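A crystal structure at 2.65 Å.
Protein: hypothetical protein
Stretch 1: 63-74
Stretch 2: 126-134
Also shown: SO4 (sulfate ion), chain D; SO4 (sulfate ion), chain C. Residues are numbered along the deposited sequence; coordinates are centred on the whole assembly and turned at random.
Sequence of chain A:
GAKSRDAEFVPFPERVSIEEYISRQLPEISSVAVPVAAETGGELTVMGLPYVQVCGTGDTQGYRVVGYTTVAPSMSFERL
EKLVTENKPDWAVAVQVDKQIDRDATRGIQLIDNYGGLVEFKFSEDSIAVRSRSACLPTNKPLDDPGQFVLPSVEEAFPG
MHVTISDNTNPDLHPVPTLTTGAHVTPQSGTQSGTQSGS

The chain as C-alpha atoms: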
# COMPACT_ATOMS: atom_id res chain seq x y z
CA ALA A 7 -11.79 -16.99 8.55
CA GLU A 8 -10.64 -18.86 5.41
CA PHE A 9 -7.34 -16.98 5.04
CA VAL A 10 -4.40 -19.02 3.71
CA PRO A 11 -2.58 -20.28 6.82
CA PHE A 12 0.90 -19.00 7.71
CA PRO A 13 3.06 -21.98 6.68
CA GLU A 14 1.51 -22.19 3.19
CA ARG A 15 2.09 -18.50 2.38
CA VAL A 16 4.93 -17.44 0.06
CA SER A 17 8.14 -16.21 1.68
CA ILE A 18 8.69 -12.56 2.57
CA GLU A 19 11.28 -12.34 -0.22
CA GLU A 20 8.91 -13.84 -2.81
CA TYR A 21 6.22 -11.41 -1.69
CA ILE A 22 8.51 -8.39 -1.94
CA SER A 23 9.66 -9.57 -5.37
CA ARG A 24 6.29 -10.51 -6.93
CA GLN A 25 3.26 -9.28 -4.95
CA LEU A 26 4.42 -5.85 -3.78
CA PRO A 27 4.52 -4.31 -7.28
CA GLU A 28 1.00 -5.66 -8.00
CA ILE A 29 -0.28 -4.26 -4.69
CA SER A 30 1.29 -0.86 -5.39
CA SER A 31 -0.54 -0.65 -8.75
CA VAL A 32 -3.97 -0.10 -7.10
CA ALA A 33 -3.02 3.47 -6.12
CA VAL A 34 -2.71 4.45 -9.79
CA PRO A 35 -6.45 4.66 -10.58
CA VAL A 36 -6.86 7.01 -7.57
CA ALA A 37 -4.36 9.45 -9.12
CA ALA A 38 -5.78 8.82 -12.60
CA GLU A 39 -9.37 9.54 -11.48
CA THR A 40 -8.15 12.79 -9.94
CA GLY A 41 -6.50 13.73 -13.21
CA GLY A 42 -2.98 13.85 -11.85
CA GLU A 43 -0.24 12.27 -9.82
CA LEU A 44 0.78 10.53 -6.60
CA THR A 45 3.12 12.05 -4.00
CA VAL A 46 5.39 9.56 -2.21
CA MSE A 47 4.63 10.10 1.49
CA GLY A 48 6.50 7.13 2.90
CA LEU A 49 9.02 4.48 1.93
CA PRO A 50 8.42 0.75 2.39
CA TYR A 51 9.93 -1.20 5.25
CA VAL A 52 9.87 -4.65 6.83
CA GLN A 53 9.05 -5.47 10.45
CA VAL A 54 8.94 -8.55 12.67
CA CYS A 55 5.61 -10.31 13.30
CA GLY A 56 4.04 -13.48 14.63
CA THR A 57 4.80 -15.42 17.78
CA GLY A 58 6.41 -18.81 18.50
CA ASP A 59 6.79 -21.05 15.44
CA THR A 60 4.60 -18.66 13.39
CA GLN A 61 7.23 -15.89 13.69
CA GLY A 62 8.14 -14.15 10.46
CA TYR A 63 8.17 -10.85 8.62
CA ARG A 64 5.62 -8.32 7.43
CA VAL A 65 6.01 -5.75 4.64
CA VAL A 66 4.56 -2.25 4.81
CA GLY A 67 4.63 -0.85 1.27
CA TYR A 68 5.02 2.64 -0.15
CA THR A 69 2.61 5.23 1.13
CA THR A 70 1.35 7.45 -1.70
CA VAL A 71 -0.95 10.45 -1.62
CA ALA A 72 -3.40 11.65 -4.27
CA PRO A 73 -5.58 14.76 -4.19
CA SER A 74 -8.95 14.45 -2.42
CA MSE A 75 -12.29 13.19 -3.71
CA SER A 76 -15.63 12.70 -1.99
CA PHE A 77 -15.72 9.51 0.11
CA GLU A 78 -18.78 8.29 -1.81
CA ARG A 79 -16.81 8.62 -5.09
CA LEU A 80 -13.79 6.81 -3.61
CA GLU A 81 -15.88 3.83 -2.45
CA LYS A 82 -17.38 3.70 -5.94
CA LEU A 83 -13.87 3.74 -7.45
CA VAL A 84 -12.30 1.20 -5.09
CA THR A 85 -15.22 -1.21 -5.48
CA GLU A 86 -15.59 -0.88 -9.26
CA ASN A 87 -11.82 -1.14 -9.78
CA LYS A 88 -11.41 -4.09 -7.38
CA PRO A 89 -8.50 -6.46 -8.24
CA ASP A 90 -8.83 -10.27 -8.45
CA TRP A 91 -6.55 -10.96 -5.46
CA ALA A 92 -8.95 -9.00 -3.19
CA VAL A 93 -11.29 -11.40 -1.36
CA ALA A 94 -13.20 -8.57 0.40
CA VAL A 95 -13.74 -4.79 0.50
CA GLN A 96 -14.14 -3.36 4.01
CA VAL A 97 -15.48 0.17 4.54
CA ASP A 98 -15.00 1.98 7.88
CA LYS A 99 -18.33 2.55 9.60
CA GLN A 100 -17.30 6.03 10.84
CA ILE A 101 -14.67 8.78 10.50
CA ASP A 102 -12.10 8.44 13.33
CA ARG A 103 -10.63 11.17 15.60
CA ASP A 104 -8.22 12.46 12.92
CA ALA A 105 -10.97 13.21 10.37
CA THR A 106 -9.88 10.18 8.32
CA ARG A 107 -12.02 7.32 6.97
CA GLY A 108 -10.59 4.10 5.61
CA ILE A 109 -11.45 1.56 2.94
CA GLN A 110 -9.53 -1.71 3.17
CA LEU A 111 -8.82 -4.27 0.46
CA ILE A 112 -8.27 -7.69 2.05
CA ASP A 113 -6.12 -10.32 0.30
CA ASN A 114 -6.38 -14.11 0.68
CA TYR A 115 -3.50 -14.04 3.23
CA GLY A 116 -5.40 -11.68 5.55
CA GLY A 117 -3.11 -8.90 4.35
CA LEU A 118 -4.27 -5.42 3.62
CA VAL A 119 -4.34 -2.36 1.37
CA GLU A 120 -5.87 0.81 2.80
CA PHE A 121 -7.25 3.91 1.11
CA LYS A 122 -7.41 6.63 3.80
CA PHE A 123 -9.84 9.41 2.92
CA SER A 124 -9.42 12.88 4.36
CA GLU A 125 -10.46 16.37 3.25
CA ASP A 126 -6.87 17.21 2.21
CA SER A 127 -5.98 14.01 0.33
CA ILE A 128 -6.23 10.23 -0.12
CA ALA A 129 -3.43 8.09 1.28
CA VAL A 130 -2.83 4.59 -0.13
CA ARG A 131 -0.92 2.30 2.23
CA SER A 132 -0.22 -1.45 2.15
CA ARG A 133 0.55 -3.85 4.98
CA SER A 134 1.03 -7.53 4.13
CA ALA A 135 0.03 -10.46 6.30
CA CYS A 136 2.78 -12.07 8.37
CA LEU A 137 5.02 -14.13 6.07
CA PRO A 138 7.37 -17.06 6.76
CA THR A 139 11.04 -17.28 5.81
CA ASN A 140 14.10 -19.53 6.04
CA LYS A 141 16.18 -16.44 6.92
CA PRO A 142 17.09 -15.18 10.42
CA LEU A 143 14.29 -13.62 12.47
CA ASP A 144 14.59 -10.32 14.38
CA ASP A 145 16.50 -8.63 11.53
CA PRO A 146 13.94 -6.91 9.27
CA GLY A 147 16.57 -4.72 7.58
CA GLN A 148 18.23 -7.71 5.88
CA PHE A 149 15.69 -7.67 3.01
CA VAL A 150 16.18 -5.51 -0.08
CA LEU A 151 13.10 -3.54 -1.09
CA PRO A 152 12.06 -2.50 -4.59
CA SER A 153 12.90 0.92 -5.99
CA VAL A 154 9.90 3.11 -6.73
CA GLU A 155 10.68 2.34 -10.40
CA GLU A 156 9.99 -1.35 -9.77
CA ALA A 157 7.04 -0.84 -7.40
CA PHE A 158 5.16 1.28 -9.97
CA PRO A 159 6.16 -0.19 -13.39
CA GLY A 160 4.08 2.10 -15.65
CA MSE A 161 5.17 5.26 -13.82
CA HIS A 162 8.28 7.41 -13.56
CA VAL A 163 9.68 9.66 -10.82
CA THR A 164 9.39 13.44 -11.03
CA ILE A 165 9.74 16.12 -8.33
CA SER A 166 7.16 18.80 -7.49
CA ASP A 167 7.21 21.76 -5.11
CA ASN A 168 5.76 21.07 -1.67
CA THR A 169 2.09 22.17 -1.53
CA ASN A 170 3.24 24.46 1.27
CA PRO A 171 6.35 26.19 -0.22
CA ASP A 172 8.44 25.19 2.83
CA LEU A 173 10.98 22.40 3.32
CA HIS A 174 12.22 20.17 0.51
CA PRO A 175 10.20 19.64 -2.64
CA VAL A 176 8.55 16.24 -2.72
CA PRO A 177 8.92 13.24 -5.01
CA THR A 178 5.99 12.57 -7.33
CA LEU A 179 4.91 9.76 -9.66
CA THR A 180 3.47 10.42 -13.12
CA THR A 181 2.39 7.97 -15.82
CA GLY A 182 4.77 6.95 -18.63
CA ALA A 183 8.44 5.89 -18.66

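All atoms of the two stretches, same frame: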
# COMPACT_ATOMS: atom_id res chain seq x y z
N TYR A 63 7.98 -12.22 9.03
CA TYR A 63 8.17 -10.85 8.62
C TYR A 63 6.97 -10.32 7.86
O TYR A 63 6.29 -11.06 7.14
CB TYR A 63 9.41 -10.72 7.75
CG TYR A 63 10.71 -10.86 8.49
CD1 TYR A 63 11.15 -9.86 9.36
CD2 TYR A 63 11.52 -11.97 8.32
CE1 TYR A 63 12.35 -9.98 10.04
CE2 TYR A 63 12.73 -12.09 8.99
CZ TYR A 63 13.14 -11.09 9.85
OH TYR A 63 14.33 -11.20 10.52
N ARG A 64 6.74 -9.02 8.02
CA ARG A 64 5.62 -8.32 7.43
C ARG A 64 6.19 -7.19 6.58
O ARG A 64 7.22 -6.62 6.94
CB ARG A 64 4.77 -7.73 8.54
CG ARG A 64 3.47 -7.12 8.09
CD ARG A 64 2.79 -6.36 9.22
NE ARG A 64 2.63 -7.17 10.43
CZ ARG A 64 1.75 -8.15 10.59
NH1 ARG A 64 0.93 -8.50 9.60
NH2 ARG A 64 1.70 -8.81 11.74
N VAL A 65 5.54 -6.86 5.48
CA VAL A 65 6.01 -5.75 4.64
C VAL A 65 4.95 -4.65 4.51
O VAL A 65 3.85 -4.86 3.99
CB VAL A 65 6.52 -6.23 3.26
CG1 VAL A 65 5.45 -6.98 2.47
CG2 VAL A 65 7.06 -5.06 2.45
N VAL A 66 5.31 -3.47 5.03
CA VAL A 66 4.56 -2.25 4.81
C VAL A 66 5.09 -1.64 3.53
O VAL A 66 6.30 -1.41 3.40
CB VAL A 66 4.75 -1.25 5.98
CG1 VAL A 66 4.08 0.08 5.67
CG2 VAL A 66 4.23 -1.84 7.28
N GLY A 67 4.21 -1.37 2.57
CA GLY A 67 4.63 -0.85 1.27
C GLY A 67 4.80 0.65 1.24
O GLY A 67 4.79 1.31 2.28
N TYR A 68 4.97 1.19 0.03
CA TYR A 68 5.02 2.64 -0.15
C TYR A 68 3.72 3.24 0.31
O TYR A 68 2.66 2.61 0.23
CB TYR A 68 5.23 3.00 -1.62
CG TYR A 68 6.66 2.88 -2.08
CD1 TYR A 68 7.54 3.96 -1.99
CD2 TYR A 68 7.13 1.70 -2.62
CE1 TYR A 68 8.85 3.86 -2.41
CE2 TYR A 68 8.44 1.59 -3.04
CZ TYR A 68 9.29 2.67 -2.94
OH TYR A 68 10.59 2.55 -3.36
N THR A 69 3.80 4.46 0.82
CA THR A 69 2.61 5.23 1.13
C THR A 69 2.56 6.36 0.11
O THR A 69 3.50 7.15 0.04
CB THR A 69 2.66 5.80 2.55
OG1 THR A 69 2.79 4.73 3.50
CG2 THR A 69 1.41 6.61 2.85
N THR A 70 1.51 6.40 -0.70
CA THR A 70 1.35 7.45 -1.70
C THR A 70 0.09 8.25 -1.47
O THR A 70 -0.88 7.74 -0.91
CB THR A 70 1.34 6.89 -3.14
OG1 THR A 70 0.21 6.02 -3.32
CG2 THR A 70 2.61 6.14 -3.42
N VAL A 71 0.12 9.51 -1.90
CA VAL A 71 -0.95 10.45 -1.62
C VAL A 71 -1.45 11.10 -2.91
O VAL A 71 -0.67 11.67 -3.67
CB VAL A 71 -0.48 11.54 -0.64
CG1 VAL A 71 -1.55 12.60 -0.44
CG2 VAL A 71 -0.12 10.91 0.69
N ALA A 72 -2.76 11.00 -3.14
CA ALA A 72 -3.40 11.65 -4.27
C ALA A 72 -4.26 12.79 -3.76
O ALA A 72 -4.56 12.84 -2.57
CB ALA A 72 -4.27 10.65 -5.02
N PRO A 73 -4.66 13.72 -4.64
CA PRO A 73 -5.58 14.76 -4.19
C PRO A 73 -6.95 14.19 -3.79
O PRO A 73 -7.28 13.06 -4.17
CB PRO A 73 -5.69 15.69 -5.40
CG PRO A 73 -4.46 15.42 -6.21
CD PRO A 73 -4.18 13.96 -6.01
N SER A 74 -7.73 14.97 -3.05
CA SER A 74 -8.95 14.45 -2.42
C SER A 74 -10.10 14.25 -3.40
O SER A 74 -10.13 14.84 -4.48
CB SER A 74 -9.41 15.37 -1.28
OG SER A 74 -10.39 14.72 -0.48
N ASP A 126 -8.07 16.77 2.92
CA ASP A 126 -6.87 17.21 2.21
C ASP A 126 -6.48 16.28 1.05
O ASP A 126 -6.11 16.76 -0.02
CB ASP A 126 -5.68 17.32 3.17
CG ASP A 126 -5.81 18.50 4.13
OD1 ASP A 126 -6.95 18.87 4.46
OD2 ASP A 126 -4.77 19.04 4.54
N SER A 127 -6.55 14.97 1.28
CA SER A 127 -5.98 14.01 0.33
C SER A 127 -6.46 12.58 0.57
O SER A 127 -7.25 12.32 1.48
CB SER A 127 -4.46 14.05 0.46
OG SER A 127 -4.06 13.49 1.70
N ILE A 128 -5.97 11.66 -0.26
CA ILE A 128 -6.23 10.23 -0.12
C ILE A 128 -4.93 9.45 -0.07
O ILE A 128 -4.18 9.40 -1.05
CB ILE A 128 -7.07 9.68 -1.29
CG1 ILE A 128 -8.46 10.32 -1.28
CG2 ILE A 128 -7.20 8.16 -1.20
CD1 ILE A 128 -9.15 10.26 -2.62
N ALA A 129 -4.66 8.84 1.08
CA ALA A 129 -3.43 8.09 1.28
C ALA A 129 -3.66 6.61 0.98
O ALA A 129 -4.63 6.01 1.45
CB ALA A 129 -2.94 8.27 2.71
N VAL A 130 -2.76 6.01 0.20
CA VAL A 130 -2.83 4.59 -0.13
C VAL A 130 -1.64 3.89 0.51
O VAL A 130 -0.49 4.18 0.18
CB VAL A 130 -2.81 4.36 -1.65
CG1 VAL A 130 -3.04 2.89 -1.97
CG2 VAL A 130 -3.89 5.20 -2.32
N ARG A 131 -1.93 2.98 1.44
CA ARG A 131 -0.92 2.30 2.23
C ARG A 131 -1.16 0.79 2.17
O ARG A 131 -2.30 0.33 2.09
CB ARG A 131 -0.95 2.83 3.68
CG ARG A 131 -0.09 2.06 4.68
CD ARG A 131 0.12 2.86 5.96
NE ARG A 131 0.80 2.08 7.00
CZ ARG A 131 0.22 1.13 7.74
NH1 ARG A 131 -1.06 0.81 7.58
NH2 ARG A 131 0.94 0.50 8.67
N SER A 132 -0.10 0.01 2.15
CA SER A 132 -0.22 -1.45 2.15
C SER A 132 0.48 -2.03 3.36
O SER A 132 1.43 -1.45 3.87
CB SER A 132 0.35 -2.04 0.86
OG SER A 132 1.76 -2.16 0.91
N ARG A 133 -0.02 -3.17 3.83
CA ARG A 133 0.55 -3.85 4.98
C ARG A 133 0.24 -5.34 4.84
O ARG A 133 -0.87 -5.78 5.13
CB ARG A 133 -0.02 -3.28 6.27
CG ARG A 133 0.48 -3.96 7.54
CD ARG A 133 0.10 -3.19 8.79
NE ARG A 133 0.62 -3.81 10.01
CZ ARG A 133 0.00 -4.76 10.71
NH1 ARG A 133 -1.17 -5.24 10.33
NH2 ARG A 133 0.57 -5.24 11.81
N SER A 134 1.22 -6.10 4.37
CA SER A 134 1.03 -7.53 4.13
C SER A 134 0.65 -8.28 5.39
O SER A 134 0.79 -7.77 6.50
CB SER A 134 2.31 -8.16 3.57
OG SER A 134 3.24 -8.42 4.61
S SO4 D . 1.63 -1.09 12.33
O1 SO4 D . 0.22 -0.85 11.94
O2 SO4 D . 1.69 -2.04 13.47
O3 SO4 D . 2.36 -1.65 11.17
O4 SO4 D . 2.25 0.19 12.72
S SO4 C . -1.28 -11.40 10.31
O1 SO4 C . -0.82 -12.25 9.19
O2 SO4 C . -1.78 -10.10 9.82
O3 SO4 C . -2.38 -12.10 11.01
O4 SO4 C . -0.15 -11.20 11.25
O HOH W 1 2.38 -4.74 1.61
O HOH W 2 0.91 3.32 -2.21

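What holds the two stretches side by side? They run antiparallel in two ladders whose register shifts by one residue between Val66 and Thr70. Thr70 and Val130 exchange backbone bonds, Thr70 N to Val130 O at 3.1 Å and Val130 N to Thr70 O at 2.8 Å; Ala72 and Ile128 repeat the pattern, with Ala72 N to Ile128 O and Ile128 N to Ala72 O both 3.0 Å. Side chains alternate accordingly: Thr70, Ala72, Ile128 and Val130 share one face, Val71 and Ala129 the other, where Val71, chi1 t, brings CG2 to 4.4 Å from Ala129 CB.

How does Ser134 take part in the other ladder? Its CA-to-CB bond points toward stretch 1, and its p rotamer places OG where Val65 N donates to it at 2.9 Å, nearly straight at 175°. The hydroxyl thus stands in for a backbone acceptor, while Ser134 N returns a bond to Val65 O, also 2.9 Å.

Why can two arginines lie so close? Arg64 leaves its backbone sideways, chi1 and chi2 t and chi3 m, and its end comes nearer to stretch 2; Arg133, also sideways, is extended with chi1 to chi3 all t, and its end likewise comes nearer to stretch 1. The guanidinium groups stack, centres 3.8 Å apart and planes at 17°, although Arg64 NE and Arg133 NH2, both donors, are 3.1 Å apart. Acceptors lie at the edges: Arg64 NH1 donates to Ser134 O at 3.2 Å, Arg64 NH2 to O4 of the chain C sulfate at 3.1 Å, and Arg133 NE to O3 of the chain D sulfate at 3.0 Å. These anions offset like charges.

What does the lack of a side chain at Gly67 allow? An ideal CB there would point toward stretch 2 and clash with Ser132 OG at 2.2 Å. The glycine leaves room for Ser132, in p, to keep OG beside it; Gly67 N donates to Ser132 O at 3.1 Å.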